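Local structure of dioxygenase (Pseudomonas brassicacearum, 5V2D) at residues K190-T195 with V282-R287; H387-A392 with E448-Y453. The protein probably uses a histidine-bound iron and molecular oxygen to cleave the central double bond of lignostilbenes into two aromatic aldehydes. One frame throughout, in Å; residues are numbered along the deposited sequence.

Contact 1: residues K190-T195 with V282-R287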
loop_
_atom_site.group_PDB
_atom_site.type_symbol
_atom_site.label_atom_id
_atom_site.label_comp_id
_atom_site.label_asym_id
_atom_site.label_seq_id
_atom_site.Cartn_x
_atom_site.Cartn_y
_atom_site.Cartn_z
ATOM N N LYS A 190 -11.491 -1.534 0.097
ATOM C CA LYS A 190 -11.724 -2.251 1.369
ATOM C C LYS A 190 -12.794 -3.300 1.138
ATOM O O LYS A 190 -13.674 -3.108 0.303
ATOM C CB LYS A 190 -12.297 -1.306 2.397
ATOM C CG LYS A 190 -11.692 0.057 2.608
ATOM C CD LYS A 190 -10.335 -0.052 3.140
ATOM C CE LYS A 190 -9.782 1.366 3.299
ATOM N NZ LYS A 190 -8.313 1.309 3.198
ATOM N N LEU A 191 -12.751 -4.369 1.897
ATOM C CA LEU A 191 -13.886 -5.356 1.983
ATOM C C LEU A 191 -14.742 -5.094 3.195
ATOM O O LEU A 191 -14.272 -5.015 4.363
ATOM C CB LEU A 191 -13.368 -6.769 2.148
ATOM C CG LEU A 191 -12.590 -7.291 0.968
ATOM C CD1 LEU A 191 -12.050 -8.690 1.403
ATOM C CD2 LEU A 191 -13.475 -7.318 -0.317
ATOM N N ASP A 192 -16.003 -4.907 2.938
ATOM C CA ASP A 192 -16.985 -4.663 4.006
ATOM C C ASP A 192 -17.178 -5.995 4.730
ATOM O O ASP A 192 -17.538 -6.968 4.126
ATOM C CB ASP A 192 -18.327 -4.230 3.413
ATOM C CG ASP A 192 -19.368 -3.900 4.504
ATOM O OD1 ASP A 192 -19.813 -4.732 5.233
ATOM O OD2 ASP A 192 -19.646 -2.790 4.789
ATOM N N PRO A 193 -16.918 -6.036 6.022
ATOM C CA PRO A 193 -16.984 -7.319 6.664
ATOM C C PRO A 193 -18.417 -7.840 6.833
ATOM O O PRO A 193 -18.569 -9.005 7.038
ATOM C CB PRO A 193 -16.334 -7.110 8.010
ATOM C CG PRO A 193 -16.607 -5.695 8.310
ATOM C CD PRO A 193 -16.511 -4.978 6.952
ATOM N N ALA A 194 -19.427 -7.029 6.747
ATOM C CA ALA A 194 -20.803 -7.546 6.959
ATOM C C ALA A 194 -21.372 -8.179 5.686
ATOM O O ALA A 194 -21.969 -9.232 5.764
ATOM C CB ALA A 194 -21.717 -6.431 7.467
ATOM N N THR A 195 -21.071 -7.588 4.514
ATOM C CA THR A 195 -21.605 -8.002 3.211
ATOM C C THR A 195 -20.616 -8.657 2.282
ATOM O O THR A 195 -20.991 -9.276 1.318
ATOM C CB THR A 195 -22.094 -6.793 2.451
ATOM O OG1 THR A 195 -21.038 -5.804 2.372
ATOM C CG2 THR A 195 -23.299 -6.139 3.134
ATOM N N VAL A 282 -18.878 11.876 2.487
ATOM C CA VAL A 282 -20.124 11.709 1.819
ATOM C C VAL A 282 -20.857 10.475 2.309
ATOM O O VAL A 282 -20.218 9.465 2.595
ATOM C CB VAL A 282 -19.894 11.665 0.295
ATOM C CG1 VAL A 282 -19.076 10.475 -0.173
ATOM C CG2 VAL A 282 -21.225 11.695 -0.414
ATOM N N PRO A 283 -22.184 10.528 2.379
ATOM C CA PRO A 283 -22.877 9.277 2.731
ATOM C C PRO A 283 -22.644 8.192 1.733
ATOM O O PRO A 283 -22.618 8.428 0.508
ATOM C CB PRO A 283 -24.413 9.645 2.781
ATOM C CG PRO A 283 -24.421 11.126 2.945
ATOM C CD PRO A 283 -23.121 11.666 2.348
ATOM N N ARG A 284 -22.501 6.986 2.269
ATOM C CA ARG A 284 -22.159 5.844 1.506
ATOM C C ARG A 284 -23.198 5.486 0.451
ATOM O O ARG A 284 -22.884 4.966 -0.626
ATOM C CB ARG A 284 -21.982 4.718 2.481
ATOM C CG ARG A 284 -21.254 3.552 1.891
ATOM C CD ARG A 284 -20.674 2.661 3.003
ATOM N NE ARG A 284 -20.789 1.270 2.541
ATOM C CZ ARG A 284 -20.553 0.211 3.258
ATOM N NH1 ARG A 284 -20.740 -0.973 2.716
ATOM N NH2 ARG A 284 -20.164 0.315 4.534
ATOM N N ASN A 285 -24.449 5.812 0.731
ATOM C CA ASN A 285 -25.540 5.590 -0.227
ATOM C C ASN A 285 -26.065 6.919 -0.784
ATOM O O ASN A 285 -27.191 6.976 -1.297
ATOM C CB ASN A 285 -26.686 4.802 0.492
ATOM C CG ASN A 285 -27.350 5.607 1.622
ATOM O OD1 ASN A 285 -26.865 6.671 2.083
ATOM N ND2 ASN A 285 -28.494 5.107 2.037
ATOM N N GLY A 286 -25.225 7.926 -0.768
ATOM C CA GLY A 286 -25.634 9.285 -1.099
ATOM C C GLY A 286 -25.356 9.663 -2.548
ATOM O O GLY A 286 -25.163 8.798 -3.445
ATOM N N ARG A 287 -25.368 10.980 -2.760
ATOM C CA ARG A 287 -25.224 11.579 -4.090
ATOM C C ARG A 287 -24.248 12.752 -3.962
ATOM O O ARG A 287 -23.896 13.206 -2.829
ATOM C CB ARG A 287 -26.589 12.152 -4.568
ATOM C CG ARG A 287 -27.782 11.344 -4.195
ATOM C CD ARG A 287 -28.912 12.226 -3.678
ATOM N NE ARG A 287 -29.639 12.623 -4.839
ATOM C CZ ARG A 287 -30.795 13.301 -4.804
ATOM N NH1 ARG A 287 -31.305 13.679 -3.625
ATOM N NH2 ARG A 287 -31.419 13.569 -5.962
#
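Asp192 and Arg284 meet through the ends of their side chains, their CA atoms 12.0 Å apart, and a salt bridge carries the whole contact. The guanidinium comes end-on and sets both terminal nitrogens on a single oxygen: Arg284 NH1 lies 3.0 Å from Asp192 OD2, and Arg284 NH2 lies 3.2 Å from the same Asp192 OD2. That oxygen sits at the edge of the guanidinium and almost in its plane. The carboxylate does not lie flat against it, since the two planes stand 58° apart. NH2 meets OD2 nearly in line with the C-O bond; NH1 arrives from above the carboxylate plane, 42° out of it.

The other oxygen is turned back on its own chain. With CG anti to the backbone N (chi1 -177°), the carboxylate rests beside the Asp192 carbonyl carbon, facing the turn that follows. There Asp192 OD1 accepts from Ala194 N at 2.8 Å, an Asx turn, and Asp192 OD1 also takes the longer bond from Thr195 N at 3.2 Å. Both donors come in on the anti side.

Asp192 follows strand 190-191 of the 190-231 sheet and Arg284 follows strand 276-283 of the next, so the bridge ties together neighbouring blades of the beta-propeller. The strongest polar partner of Arg284 is Glu217, which pairs with NH1, while Thr244 O receives NH2; Arg383 adds a further positive charge at Asp192 OD2.

With an alanine at Asp192, the Ala194 and Thr195 amides would probably lose their shared acceptor, and Arg284 and Arg383 the carboxylate between them. Two acids and two arginines are linked in one alternating chain, the charges probably balance in large part, and Asp192, buried as it is, is likely to stay ionised.

Contact 2: residues H387-A392 with E448-Y453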
loop_
_atom_site.group_PDB
_atom_site.type_symbol
_atom_site.label_atom_id
_atom_site.label_comp_id
_atom_site.label_asym_id
_atom_site.label_seq_id
_atom_site.Cartn_x
_atom_site.Cartn_y
_atom_site.Cartn_z
ATOM N N HIS A 387 -8.199 -2.068 18.420
ATOM C CA HIS A 387 -6.854 -2.598 18.220
ATOM C C HIS A 387 -6.288 -2.302 16.833
ATOM O O HIS A 387 -7.020 -2.305 15.883
ATOM C CB HIS A 387 -6.908 -4.116 18.378
ATOM C CG HIS A 387 -7.360 -4.555 19.733
ATOM N ND1 HIS A 387 -6.461 -4.781 20.757
ATOM C CD2 HIS A 387 -8.605 -4.792 20.236
ATOM C CE1 HIS A 387 -7.149 -5.021 21.866
ATOM N NE2 HIS A 387 -8.443 -5.115 21.561
ATOM N N GLY A 388 -4.996 -2.088 16.753
ATOM C CA GLY A 388 -4.307 -1.972 15.436
ATOM C C GLY A 388 -2.897 -2.526 15.520
ATOM O O GLY A 388 -2.325 -2.609 16.631
ATOM N N PHE A 389 -2.416 -3.041 14.406
ATOM C CA PHE A 389 -1.093 -3.499 14.267
ATOM C C PHE A 389 -0.386 -2.494 13.362
ATOM O O PHE A 389 -0.993 -1.941 12.443
ATOM C CB PHE A 389 -1.102 -4.914 13.707
ATOM C CG PHE A 389 -1.839 -5.905 14.552
ATOM C CD1 PHE A 389 -3.124 -6.269 14.260
ATOM C CD2 PHE A 389 -1.253 -6.393 15.714
ATOM C CE1 PHE A 389 -3.808 -7.231 15.029
ATOM C CE2 PHE A 389 -1.967 -7.260 16.556
ATOM C CZ PHE A 389 -3.244 -7.722 16.229
ATOM N N LEU A 390 0.872 -2.242 13.600
ATOM C CA LEU A 390 1.562 -1.147 12.972
ATOM C C LEU A 390 3.012 -1.548 12.847
ATOM O O LEU A 390 3.515 -2.362 13.635
ATOM C CB LEU A 390 1.584 0.093 13.930
ATOM C CG LEU A 390 0.276 0.689 14.427
ATOM C CD1 LEU A 390 0.461 1.628 15.600
ATOM C CD2 LEU A 390 -0.347 1.466 13.306
ATOM N N LEU A 391 3.720 -0.931 11.933
ATOM C CA LEU A 391 5.153 -0.970 11.904
ATOM C C LEU A 391 5.644 0.363 12.443
ATOM O O LEU A 391 5.041 1.432 12.208
ATOM C CB LEU A 391 5.693 -1.137 10.478
ATOM C CG LEU A 391 5.197 -2.383 9.718
ATOM C CD1 LEU A 391 5.940 -2.544 8.400
ATOM C CD2 LEU A 391 5.456 -3.614 10.595
ATOM N N ALA A 392 6.774 0.344 13.120
ATOM C CA ALA A 392 7.359 1.581 13.633
ATOM C C ALA A 392 8.871 1.527 13.540
ATOM O O ALA A 392 9.482 0.456 13.448
ATOM C CB ALA A 392 6.954 1.782 15.078
ATOM N N GLU A 448 -12.333 -13.050 19.565
ATOM C CA GLU A 448 -12.494 -11.628 19.835
ATOM C C GLU A 448 -11.557 -10.811 18.912
ATOM O O GLU A 448 -10.623 -11.334 18.254
ATOM C CB GLU A 448 -12.209 -11.328 21.331
ATOM C CG GLU A 448 -13.340 -11.160 22.425
ATOM C CD GLU A 448 -14.698 -11.966 22.259
ATOM O OE1 GLU A 448 -15.422 -11.778 21.227
ATOM O OE2 GLU A 448 -15.074 -12.763 23.183
ATOM N N GLU A 449 -11.851 -9.508 18.875
ATOM C CA GLU A 449 -11.087 -8.575 18.035
ATOM C C GLU A 449 -9.588 -8.721 18.287
ATOM O O GLU A 449 -9.132 -8.650 19.428
ATOM C CB GLU A 449 -11.483 -7.083 18.273
ATOM C CG GLU A 449 -10.831 -6.185 17.226
ATOM C CD GLU A 449 -10.890 -4.676 17.534
ATOM O OE1 GLU A 449 -11.632 -4.287 18.445
ATOM O OE2 GLU A 449 -10.176 -3.895 16.870
ATOM N N ALA A 450 -8.829 -8.896 17.202
ATOM C CA ALA A 450 -7.360 -8.853 17.224
ATOM C C ALA A 450 -6.764 -9.997 18.010
ATOM O O ALA A 450 -5.574 -9.924 18.417
ATOM C CB ALA A 450 -6.792 -7.523 17.763
ATOM N N ASP A 451 -7.538 -11.075 18.154
ATOM C CA ASP A 451 -6.998 -12.268 18.846
ATOM C C ASP A 451 -6.647 -13.283 17.767
ATOM O O ASP A 451 -7.538 -13.850 17.141
ATOM C CB ASP A 451 -8.025 -12.809 19.842
ATOM C CG ASP A 451 -7.575 -14.098 20.542
ATOM O OD1 ASP A 451 -6.354 -14.348 20.569
ATOM O OD2 ASP A 451 -8.445 -14.749 21.123
ATOM N N GLY A 452 -5.362 -13.446 17.546
ATOM C CA GLY A 452 -4.897 -14.334 16.527
ATOM C C GLY A 452 -3.426 -14.164 16.239
ATOM O O GLY A 452 -2.635 -14.005 17.140
ATOM N N TYR A 453 -3.067 -14.235 14.963
ATOM C CA TYR A 453 -1.684 -14.277 14.540
ATOM C C TYR A 453 -1.343 -13.040 13.707
ATOM O O TYR A 453 -2.155 -12.600 12.900
ATOM C CB TYR A 453 -1.470 -15.559 13.758
ATOM C CG TYR A 453 -1.903 -16.790 14.537
ATOM C CD1 TYR A 453 -3.060 -17.497 14.196
ATOM C CD2 TYR A 453 -1.199 -17.201 15.675
ATOM C CE1 TYR A 453 -3.502 -18.588 14.936
ATOM C CE2 TYR A 453 -1.649 -18.278 16.433
ATOM C CZ TYR A 453 -2.807 -18.970 16.027
ATOM O OH TYR A 453 -3.224 -20.095 16.722
HETATM O O HOH W 1 -8.542 -4.262 14.868
#
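Glu449 stretches an extended side chain past the start of strand 387-392, its CG anti to the backbone N (chi1 -171°), and so brings its carboxylate against the edge of the His387 ring. Glu449 CD lies in the ring plane, 3.5 Å from His387 CD2, and the two flat groups are almost perpendicular (89°). OE2 accepts a weak, bent bond from the backbone, with His387 N 3.1 Å from Glu449 OE2. A water spans the same two residues, donating to Glu449 OE2 at 2.6 Å and to His387 O at 2.7 Å. The strongest partner of the carboxylate is Ala386 N, on OE1, and the His387 ring is hydrogen-bonded through ND1 to His416. Glu449 O lies over one face of the His387 ring.

Ala450 is the third residue of a type II turn from Glu448 to Asp451, closed by Asp451 N donating to Glu448 O, and its phi is positive (66°). Its methyl points at the strand: Ala450 CB is 3.5 Å from His387 CB and 3.9 Å from Phe389 CZ, so that the one methyl touches both side chains. The turn leads into strand 452-460, so this is a loop of one propeller blade resting on a strand of another, the 371-427 sheet. Ala450 O meets the Phe389 ring at its edge, in plane, while the nearly parallel ring of Phe440 packs on Phe389 too.

Asp451, its side chain starting away from the strand, forms salt bridges with Arg443 and Arg474, and at Gly452 the chain enters strand 452-460, with its N hydrogen-bonded to Ser473 OG.

Overall arrangement
Contacts 1 and 2 follow one another along the chain and do not touch: their centres are 23 Å apart and their nearest atoms about 11 Å. Each joins two blades of the seven-bladed propeller characteristic of this family, contact 1 by charge, contact 2 by apolar packing, a weak hydrogen bond and a bridging water. Arg383, a partner of Asp192, lies only four residues before His387, so the chain that leads into contact 2 also reaches contact 1. The iron is bound by His188, His239, His304 and His495. Contact 1 is the closer to it in sequence, as His188 precedes Lys190 by two residues and Lys190 bridges to Asp240, next to His239; neither contact contains an iron ligand.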